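Local coordinates for protein purine nucleoside phosphorylase (Anopheles gambiae, PDB 2P4S) that catalyses the reversible phosphorolysis of purine nucleosides, chiefly inosine and 2'-deoxyinosine, to the free base and pentose 1-phosphate in purine salvage, at residues P242-N256 against I310-A322. Numbering follows the deposited sequence.
Sequences PRFFGMANTYDPKLN and IITARHCGMTCFA. With DIH (7-[[(3R,4R)-3-(hydroxymethyl)-4-oxidanyl-pyrrolidin-1-ium-1-yl]methyl]-3,5-dihydropyrrolo[3,2-d]pyrimidin-4-one), chain H.
With CG anti to the backbone N (chi1 -174°), the ring of His315 reaches Pro242 with its NE2 edge, while Phe245 holds CG between backbone N and carbonyl carbon (chi1 60°), bringing its ring against Ile311, Arg314 and His315. His315 NE2 donates to Pro242 O at 2.9 Å, in the imidazole plane but bent (130° at the hydrogen); ND1 is hydrogen-bonded to Arg186 NH1, so both nitrogens are held. His315 CA sits over one face of Phe245 (CH-pi, 4.3 Å to the centroid). Arg314 CG passes Thr250 CG2 at 3.4 Å, the side chains sliding past in opposite directions. The guanidinium donates in plane through NH1 to Met318 O, and through NH2 to a water (2.6 Å) that donates to Gly246 O and Ala248 O. Tyr251 CE1 meets Ile310 CD1 obliquely and Ala322 CB at the ring edge, both at 3.7 Å; its OH bonds to His220. Asp252 N donates to Cys320 O at 2.9 Å, and OD2 N-caps helix 253-265 through Leu255 N. The loop thus packs on helix 307-315 and strand 319-329; at its far end Phe244 covers the inhibitor's C5' beside Tyr173 and His342 of a neighbouring subunit, the shared active site of trimeric purine nucleoside phosphorylases.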
ATOM      1  N   PRO A 242     -11.126  15.302 -15.563  1.00 22.75           N
ATOM      2  CA  PRO A 242     -10.862  16.219 -14.434  1.00 22.33           C
ATOM      3  C   PRO A 242      -9.768  15.727 -13.463  1.00 22.37           C
ATOM      4  O   PRO A 242      -9.444  14.530 -13.429  1.00 23.14           O
ATOM      5  CB  PRO A 242     -12.226  16.301 -13.712  1.00 22.30           C
ATOM      6  CG  PRO A 242     -12.941  14.991 -14.034  1.00 21.57           C
ATOM      7  CD  PRO A 242     -12.385  14.524 -15.387  1.00 23.47           C
ATOM      8  N   ARG A 243      -9.223  16.646 -12.674  1.00 21.84           N
ATOM      9  CA  ARG A 243      -8.263  16.303 -11.641  1.00 21.22           C
ATOM     10  C   ARG A 243      -8.866  15.273 -10.668  1.00 21.32           C
ATOM     11  O   ARG A 243      -8.191  14.277 -10.319  1.00 20.89           O
ATOM     12  CB  ARG A 243      -7.820  17.534 -10.824  1.00 20.60           C
ATOM     13  CG  ARG A 243      -6.472  17.347 -10.105  1.00 22.80           C
ATOM     14  CD  ARG A 243      -6.016  15.921 -10.220  1.00 23.59           C
ATOM     15  NE  ARG A 243      -4.599  15.900 -10.267  1.00 27.83           N
ATOM     16  CZ  ARG A 243      -3.846  14.911 -10.701  1.00 26.57           C
ATOM     17  NH1 ARG A 243      -4.343  13.774 -11.164  1.00 25.11           N
ATOM     18  NH2 ARG A 243      -2.550  15.109 -10.664  1.00 31.85           N
ATOM     19  N   PHE A 244     -10.114  15.536 -10.242  1.00 19.99           N
ATOM     20  CA  PHE A 244     -10.825  14.748  -9.257  1.00 19.86           C
ATOM     21  C   PHE A 244     -12.145  14.305  -9.808  1.00 20.18           C
ATOM     22  O   PHE A 244     -12.725  14.990 -10.643  1.00 20.96           O
ATOM     23  CB  PHE A 244     -11.117  15.582  -7.996  1.00 19.50           C
ATOM     24  CG  PHE A 244      -9.936  16.237  -7.443  1.00 17.01           C
ATOM     25  CD1 PHE A 244      -8.930  15.472  -6.818  1.00 14.51           C
ATOM     26  CD2 PHE A 244      -9.797  17.628  -7.554  1.00 14.55           C
ATOM     27  CE1 PHE A 244      -7.797  16.063  -6.310  1.00 13.14           C
ATOM     28  CE2 PHE A 244      -8.657  18.264  -7.029  1.00 15.37           C
ATOM     29  CZ  PHE A 244      -7.652  17.477  -6.406  1.00 16.41           C
ATOM     30  N   PHE A 245     -12.641  13.166  -9.332  1.00 20.33           N
ATOM     31  CA  PHE A 245     -13.983  12.705  -9.731  1.00 20.67           C
ATOM     32  C   PHE A 245     -14.462  11.643  -8.751  1.00 20.50           C
ATOM     33  O   PHE A 245     -13.638  11.023  -8.021  1.00 19.33           O
ATOM     34  CB  PHE A 245     -13.997  12.180 -11.175  1.00 20.15           C
ATOM     35  CG  PHE A 245     -13.067  11.001 -11.405  1.00 22.71           C
ATOM     36  CD1 PHE A 245     -13.561   9.688 -11.359  1.00 20.77           C
ATOM     37  CD2 PHE A 245     -11.705  11.205 -11.671  1.00 20.93           C
ATOM     38  CE1 PHE A 245     -12.688   8.606 -11.529  1.00 23.43           C
ATOM     39  CE2 PHE A 245     -10.827  10.132 -11.871  1.00 22.02           C
ATOM     40  CZ  PHE A 245     -11.306   8.830 -11.795  1.00 20.29           C
ATOM     41  N   GLY A 246     -15.781  11.425  -8.752  1.00 20.52           N
ATOM     42  CA  GLY A 246     -16.427  10.489  -7.825  1.00 20.68           C
ATOM     43  C   GLY A 246     -16.584   9.123  -8.457  1.00 20.85           C
ATOM     44  O   GLY A 246     -16.669   9.005  -9.693  1.00 21.10           O
ATOM     45  N   MET A 247     -16.682   8.086  -7.623  1.00 20.67           N
ATOM     46  CA  MET A 247     -16.745   6.687  -8.133  1.00 20.43           C
ATOM     47  C   MET A 247     -18.156   6.079  -8.204  1.00 21.05           C
ATOM     48  O   MET A 247     -18.320   4.933  -8.628  1.00 21.29           O
ATOM     49  CB  MET A 247     -15.802   5.797  -7.300  1.00 20.43           C
ATOM     50  CG  MET A 247     -14.310   6.179  -7.467  1.00 19.74           C
ATOM     51  SD  MET A 247     -13.765   5.928  -9.174  1.00 25.53           S
ATOM     52  CE  MET A 247     -13.853   4.149  -9.344  1.00 22.50           C
ATOM     53  N   ALA A 248     -19.179   6.845  -7.828  1.00 20.57           N
ATOM     54  CA  ALA A 248     -20.542   6.320  -7.790  1.00 21.47           C
ATOM     55  C   ALA A 248     -20.980   5.804  -9.167  1.00 22.40           C
ATOM     56  O   ALA A 248     -20.808   6.491 -10.172  1.00 21.43           O
ATOM     57  CB  ALA A 248     -21.530   7.358  -7.290  1.00 20.68           C
ATOM     58  N   ASN A 249     -21.556   4.592  -9.178  1.00 23.16           N
ATOM     59  CA  ASN A 249     -22.014   3.924 -10.403  1.00 24.35           C
ATOM     60  C   ASN A 249     -20.918   3.711 -11.437  1.00 23.98           C
ATOM     61  O   ASN A 249     -21.193   3.656 -12.630  1.00 25.47           O
ATOM     62  CB  ASN A 249     -23.210   4.662 -11.026  1.00 25.88           C
ATOM     63  CG  ASN A 249     -24.308   4.956 -10.001  1.00 28.44           C
ATOM     64  OD1 ASN A 249     -24.625   4.126  -9.134  1.00 27.95           O
ATOM     65  ND2 ASN A 249     -24.842   6.158 -10.062  1.00 30.76           N
ATOM     66  N   THR A 250     -19.678   3.560 -10.986  1.00 24.13           N
ATOM     67  CA  THR A 250     -18.548   3.217 -11.877  1.00 23.31           C
ATOM     68  C   THR A 250     -18.843   1.950 -12.627  1.00 21.91           C
ATOM     69  O   THR A 250     -18.634   1.886 -13.850  1.00 23.18           O
ATOM     70  CB  THR A 250     -17.252   3.043 -11.063  1.00 23.90           C
ATOM     71  OG1 THR A 250     -16.830   4.325 -10.605  1.00 26.35           O
ATOM     72  CG2 THR A 250     -16.134   2.388 -11.858  1.00 23.67           C
ATOM     73  N   TYR A 251     -19.292   0.923 -11.909  1.00 20.16           N
ATOM     74  CA  TYR A 251     -19.706  -0.329 -12.551  1.00 18.77           C
ATOM     75  C   TYR A 251     -21.206  -0.188 -12.856  1.00 19.12           C
ATOM     76  O   TYR A 251     -22.032  -0.171 -11.947  1.00 18.09           O
ATOM     77  CB  TYR A 251     -19.390  -1.537 -11.658  1.00 18.08           C
ATOM     78  CG  TYR A 251     -17.914  -1.700 -11.454  1.00 15.39           C
ATOM     79  CD1 TYR A 251     -17.111  -2.306 -12.426  1.00 12.49           C
ATOM     80  CD2 TYR A 251     -17.301  -1.203 -10.301  1.00 12.16           C
ATOM     81  CE1 TYR A 251     -15.726  -2.415 -12.245  1.00 13.69           C
ATOM     82  CE2 TYR A 251     -15.925  -1.309 -10.108  1.00 12.05           C
ATOM     83  CZ  TYR A 251     -15.146  -1.915 -11.080  1.00 15.09           C
ATOM     84  OH  TYR A 251     -13.785  -2.029 -10.850  1.00 17.27           O
ATOM     85  N   ASP A 252     -21.538  -0.050 -14.137  1.00 19.97           N
ATOM     86  CA  ASP A 252     -22.838   0.522 -14.521  1.00 20.88           C
ATOM     87  C   ASP A 252     -24.031  -0.323 -14.030  1.00 19.60           C
ATOM     88  O   ASP A 252     -24.146  -1.484 -14.398  1.00 20.65           O
ATOM     89  CB  ASP A 252     -22.892   0.767 -16.025  1.00 21.18           C
ATOM     90  CG  ASP A 252     -24.129   1.562 -16.428  1.00 24.05           C
ATOM     91  OD1 ASP A 252     -24.152   2.806 -16.198  1.00 23.25           O
ATOM     92  OD2 ASP A 252     -25.077   0.914 -16.938  1.00 25.26           O
ATOM     93  N   PRO A 253     -24.873   0.232 -13.140  1.00 19.77           N
ATOM     94  CA  PRO A 253     -26.004  -0.555 -12.597  1.00 19.65           C
ATOM     95  C   PRO A 253     -26.941  -1.155 -13.654  1.00 19.66           C
ATOM     96  O   PRO A 253     -27.333  -2.323 -13.534  1.00 20.84           O
ATOM     97  CB  PRO A 253     -26.731   0.461 -11.692  1.00 19.39           C
ATOM     98  CG  PRO A 253     -25.647   1.379 -11.259  1.00 20.28           C
ATOM     99  CD  PRO A 253     -24.800   1.573 -12.519  1.00 18.80           C
ATOM    100  N   LYS A 254     -27.251  -0.393 -14.696  1.00 19.70           N
ATOM    101  CA  LYS A 254     -28.115  -0.862 -15.765  1.00 20.58           C
ATOM    102  C   LYS A 254     -27.524  -1.981 -16.575  1.00 20.45           C
ATOM    103  O   LYS A 254     -28.253  -2.900 -16.948  1.00 22.31           O
ATOM    104  CB  LYS A 254     -28.483   0.270 -16.705  1.00 20.99           C
ATOM    105  CG  LYS A 254     -29.533   1.235 -16.223  1.00 24.60           C
ATOM    106  CD  LYS A 254     -29.520   2.412 -17.195  1.00 33.84           C
ATOM    107  CE  LYS A 254     -30.821   3.185 -17.185  1.00 42.02           C
ATOM    108  NZ  LYS A 254     -30.817   4.171 -18.368  1.00 45.78           N
ATOM    109  N   LEU A 255     -26.225  -1.927 -16.884  1.00 19.97           N
ATOM    110  CA  LEU A 255     -25.599  -3.045 -17.613  1.00 18.89           C
ATOM    111  C   LEU A 255     -25.516  -4.295 -16.758  1.00 19.01           C
ATOM    112  O   LEU A 255     -25.723  -5.412 -17.257  1.00 19.47           O
ATOM    113  CB  LEU A 255     -24.219  -2.676 -18.162  1.00 18.65           C
ATOM    114  CG  LEU A 255     -24.208  -1.660 -19.324  1.00 20.50           C
ATOM    115  CD1 LEU A 255     -22.783  -1.182 -19.683  1.00 17.83           C
ATOM    116  CD2 LEU A 255     -24.960  -2.241 -20.567  1.00 20.16           C
ATOM    117  N   ASN A 256     -25.217  -4.117 -15.468  1.00 18.71           N
ATOM    118  CA  ASN A 256     -25.272  -5.225 -14.507  1.00 19.64           C
ATOM    119  C   ASN A 256     -26.670  -5.869 -14.440  1.00 18.66           C
ATOM    120  O   ASN A 256     -26.780  -7.089 -14.405  1.00 19.50           O
ATOM    121  CB  ASN A 256     -24.845  -4.765 -13.106  1.00 19.86           C
ATOM    122  CG  ASN A 256     -23.330  -4.735 -12.934  1.00 22.27           C
ATOM    123  OD1 ASN A 256     -22.819  -4.573 -11.815  1.00 27.08           O
ATOM    124  ND2 ASN A 256     -22.616  -4.911 -14.007  1.00 18.40           N
ATOM    125  N   ILE A 310     -10.365   0.268 -15.108  1.00 16.95           N
ATOM    126  CA  ILE A 310     -11.643   0.896 -14.788  1.00 16.49           C
ATOM    127  C   ILE A 310     -11.508   2.347 -14.331  1.00 16.90           C
ATOM    128  O   ILE A 310     -12.263   3.185 -14.758  1.00 18.13           O
ATOM    129  CB  ILE A 310     -12.434   0.039 -13.731  1.00 16.62           C
ATOM    130  CG1 ILE A 310     -12.766  -1.355 -14.330  1.00 15.62           C
ATOM    131  CG2 ILE A 310     -13.708   0.772 -13.287  1.00 14.43           C
ATOM    132  CD1 ILE A 310     -13.957  -1.367 -15.377  1.00 16.22           C
ATOM    133  N   ILE A 311     -10.543   2.659 -13.477  1.00 17.30           N
ATOM    134  CA  ILE A 311     -10.363   4.029 -13.002  1.00 17.14           C
ATOM    135  C   ILE A 311      -9.962   4.976 -14.150  1.00 18.06           C
ATOM    136  O   ILE A 311     -10.445   6.123 -14.265  1.00 17.37           O
ATOM    137  CB  ILE A 311      -9.300   4.041 -11.877  1.00 17.74           C
ATOM    138  CG1 ILE A 311      -9.886   3.463 -10.589  1.00 18.30           C
ATOM    139  CG2 ILE A 311      -8.753   5.429 -11.602  1.00 16.96           C
ATOM    140  CD1 ILE A 311      -8.865   3.423  -9.425  1.00 15.78           C
ATOM    141  N   THR A 312      -9.072   4.491 -15.005  1.00 18.15           N
ATOM    142  CA  THR A 312      -8.709   5.227 -16.230  1.00 17.88           C
ATOM    143  C   THR A 312      -9.920   5.434 -17.157  1.00 17.73           C
ATOM    144  O   THR A 312     -10.096   6.497 -17.710  1.00 17.86           O
ATOM    145  CB  THR A 312      -7.571   4.487 -16.956  1.00 17.06           C
ATOM    146  OG1 THR A 312      -6.463   4.327 -16.038  1.00 17.45           O
ATOM    147  CG2 THR A 312      -7.138   5.253 -18.190  1.00 16.24           C
ATOM    148  N   ALA A 313     -10.745   4.408 -17.330  1.00 18.09           N
ATOM    149  CA  ALA A 313     -11.951   4.501 -18.142  1.00 18.94           C
ATOM    150  C   ALA A 313     -12.906   5.567 -17.607  1.00 19.64           C
ATOM    151  O   ALA A 313     -13.418   6.382 -18.355  1.00 20.22           O
ATOM    152  CB  ALA A 313     -12.649   3.176 -18.210  1.00 18.08           C
ATOM    153  N   ARG A 314     -13.124   5.563 -16.303  1.00 20.25           N
ATOM    154  CA  ARG A 314     -14.050   6.492 -15.647  1.00 20.83           C
ATOM    155  C   ARG A 314     -13.522   7.889 -15.778  1.00 20.50           C
ATOM    156  O   ARG A 314     -14.272   8.802 -16.017  1.00 20.61           O
ATOM    157  CB  ARG A 314     -14.213   6.130 -14.145  1.00 20.02           C
ATOM    158  CG  ARG A 314     -15.008   4.846 -13.942  1.00 25.63           C
ATOM    159  CD  ARG A 314     -16.322   4.879 -14.783  1.00 30.76           C
ATOM    160  NE  ARG A 314     -17.308   5.722 -14.125  1.00 36.10           N
ATOM    161  CZ  ARG A 314     -18.311   6.361 -14.727  1.00 39.58           C
ATOM    162  NH1 ARG A 314     -18.466   6.278 -16.054  1.00 38.15           N
ATOM    163  NH2 ARG A 314     -19.149   7.107 -13.979  1.00 34.96           N
ATOM    164  N   HIS A 315     -12.212   8.041 -15.625  1.00 21.08           N
ATOM    165  CA  HIS A 315     -11.543   9.330 -15.801  1.00 21.53           C
ATOM    166  C   HIS A 315     -11.865  10.000 -17.141  1.00 22.01           C
ATOM    167  O   HIS A 315     -12.146  11.174 -17.154  1.00 23.25           O
ATOM    168  CB  HIS A 315     -10.015   9.208 -15.610  1.00 20.72           C
ATOM    169  CG  HIS A 315      -9.296  10.538 -15.650  1.00 20.99           C
ATOM    170  ND1 HIS A 315      -8.357  10.852 -16.604  1.00 19.44           N
ATOM    171  CD2 HIS A 315      -9.420  11.643 -14.877  1.00 20.47           C
ATOM    172  CE1 HIS A 315      -7.923  12.080 -16.413  1.00 20.70           C
ATOM    173  NE2 HIS A 315      -8.543  12.578 -15.360  1.00 20.95           N
ATOM    174  N   CYS A 316     -11.763   9.237 -18.219  1.00 21.89           N
ATOM    175  CA  CYS A 316     -12.142   9.565 -19.604  1.00 24.78           C
ATOM    176  C   CYS A 316     -13.632   9.764 -19.865  1.00 24.01           C
ATOM    177  O   CYS A 316     -13.974  10.059 -20.996  1.00 24.26           O
ATOM    178  CB  CYS A 316     -11.905   8.325 -20.501  1.00 24.47           C
ATOM    179  SG  CYS A 316     -10.344   7.901 -20.752  1.00 32.72           S
ATOM    180  N   GLY A 317     -14.494   9.444 -18.900  1.00 24.24           N
ATOM    181  CA  GLY A 317     -15.956   9.529 -19.059  1.00 22.76           C
ATOM    182  C   GLY A 317     -16.565   8.296 -19.702  1.00 22.94           C
ATOM    183  O   GLY A 317     -17.692   8.356 -20.186  1.00 24.72           O
ATOM    184  N   MET A 318     -15.835   7.179 -19.766  1.00 22.42           N
ATOM    185  CA  MET A 318     -16.385   5.920 -20.364  1.00 22.00           C
ATOM    186  C   MET A 318     -17.367   5.192 -19.432  1.00 21.31           C
ATOM    187  O   MET A 318     -17.232   5.282 -18.198  1.00 21.34           O
ATOM    188  CB  MET A 318     -15.271   4.960 -20.770  1.00 21.40           C
ATOM    189  CG  MET A 318     -14.394   5.518 -21.885  1.00 21.31           C
ATOM    190  SD  MET A 318     -12.899   4.521 -22.152  1.00 23.26           S
ATOM    191  CE  MET A 318     -13.328   3.068 -23.115  1.00 16.47           C
ATOM    192  N   THR A 319     -18.349   4.502 -20.021  1.00 19.45           N
ATOM    193  CA  THR A 319     -19.249   3.615 -19.266  1.00 18.73           C
ATOM    194  C   THR A 319     -18.578   2.252 -19.123  1.00 18.21           C
ATOM    195  O   THR A 319     -18.022   1.757 -20.091  1.00 17.16           O
ATOM    196  CB  THR A 319     -20.632   3.485 -19.945  1.00 18.95           C
ATOM    197  OG1 THR A 319     -21.203   4.795 -20.003  1.00 20.83           O
ATOM    198  CG2 THR A 319     -21.586   2.572 -19.150  1.00 16.30           C
ATOM    199  N   CYS A 320     -18.625   1.679 -17.915  1.00 16.98           N
ATOM    200  CA  CYS A 320     -17.898   0.456 -17.580  1.00 16.81           C
ATOM    201  C   CYS A 320     -18.802  -0.676 -17.122  1.00 16.49           C
ATOM    202  O   CYS A 320     -19.751  -0.452 -16.354  1.00 15.43           O
ATOM    203  CB  CYS A 320     -16.877   0.723 -16.468  1.00 16.07           C
ATOM    204  SG  CYS A 320     -15.607   1.950 -16.874  1.00 20.57           S
ATOM    205  N   PHE A 321     -18.489  -1.876 -17.626  1.00 15.33           N
ATOM    206  CA  PHE A 321     -19.102  -3.116 -17.229  1.00 15.72           C
ATOM    207  C   PHE A 321     -17.909  -4.057 -17.000  1.00 15.64           C
ATOM    208  O   PHE A 321     -16.933  -4.030 -17.757  1.00 15.36           O
ATOM    209  CB  PHE A 321     -20.022  -3.675 -18.341  1.00 15.10           C
ATOM    210  CG  PHE A 321     -20.560  -5.040 -18.032  1.00 14.93           C
ATOM    211  CD1 PHE A 321     -20.100  -6.164 -18.729  1.00 16.14           C
ATOM    212  CD2 PHE A 321     -21.492  -5.225 -16.980  1.00 16.03           C
ATOM    213  CE1 PHE A 321     -20.542  -7.445 -18.408  1.00 16.58           C
ATOM    214  CE2 PHE A 321     -21.968  -6.514 -16.641  1.00 13.43           C
ATOM    215  CZ  PHE A 321     -21.511  -7.628 -17.362  1.00 17.46           C
ATOM    216  N   ALA A 322     -17.955  -4.848 -15.939  1.00 15.38           N
ATOM    217  CA  ALA A 322     -16.872  -5.786 -15.661  1.00 15.81           C
ATOM    218  C   ALA A 322     -17.349  -7.027 -14.922  1.00 15.68           C
ATOM    219  O   ALA A 322     -18.290  -6.954 -14.140  1.00 15.39           O
ATOM    220  CB  ALA A 322     -15.762  -5.084 -14.848  1.00 15.47           C
TER
HETATM  221  O5' DIH H 403     -11.429  17.901  -3.701  1.00 22.50           O
HETATM  222  C5' DIH H 403     -10.203  17.183  -3.824  1.00 19.87           C
HETATM  223  C4' DIH H 403      -9.254  17.615  -2.702  1.00 18.03           C
HETATM  224  C6' DIH H 403      -9.963  17.709  -1.335  1.00 15.21           C
HETATM  225  C3' DIH H 403      -8.091  16.634  -2.542  1.00 17.63           C
HETATM  226  O3' DIH H 403      -6.877  17.347  -2.273  1.00 19.14           O
HETATM  227  C2' DIH H 403      -8.442  15.861  -1.269  1.00 15.18           C
HETATM  228  N1' DIH H 403      -9.088  16.915  -0.446  1.00 14.83           N
HETATM  229  C10 DIH H 403      -9.726  16.345   0.742  1.00 15.85           C
HETATM  230  C9  DIH H 403     -11.060  15.650   0.589  1.00 16.30           C
HETATM  231  C8  DIH H 403     -12.323  16.246   0.721  1.00 17.91           C
HETATM  232  N7  DIH H 403     -13.306  15.308   0.554  1.00 16.22           N
HETATM  233  C5  DIH H 403     -12.699  14.108   0.360  1.00 17.84           C
HETATM  234  C6  DIH H 403     -13.191  12.722   0.155  1.00 18.30           C
HETATM  235  O6  DIH H 403     -14.435  12.474   0.123  1.00 19.67           O
HETATM  236  N1  DIH H 403     -12.267  11.776  -0.016  1.00 16.31           N
HETATM  237  C2  DIH H 403     -10.925  12.035  -0.015  1.00 15.51           C
HETATM  238  N3  DIH H 403     -10.420  13.251   0.189  1.00 18.65           N
HETATM  239  C4  DIH H 403     -11.315  14.295   0.380  1.00 18.14           C
HETATM  240  O   HOH W   1     -18.302   7.448 -11.571  1.00 32.33           O
HETATM  241  O   HOH W   2     -19.897   3.317 -15.774  1.00 17.75           O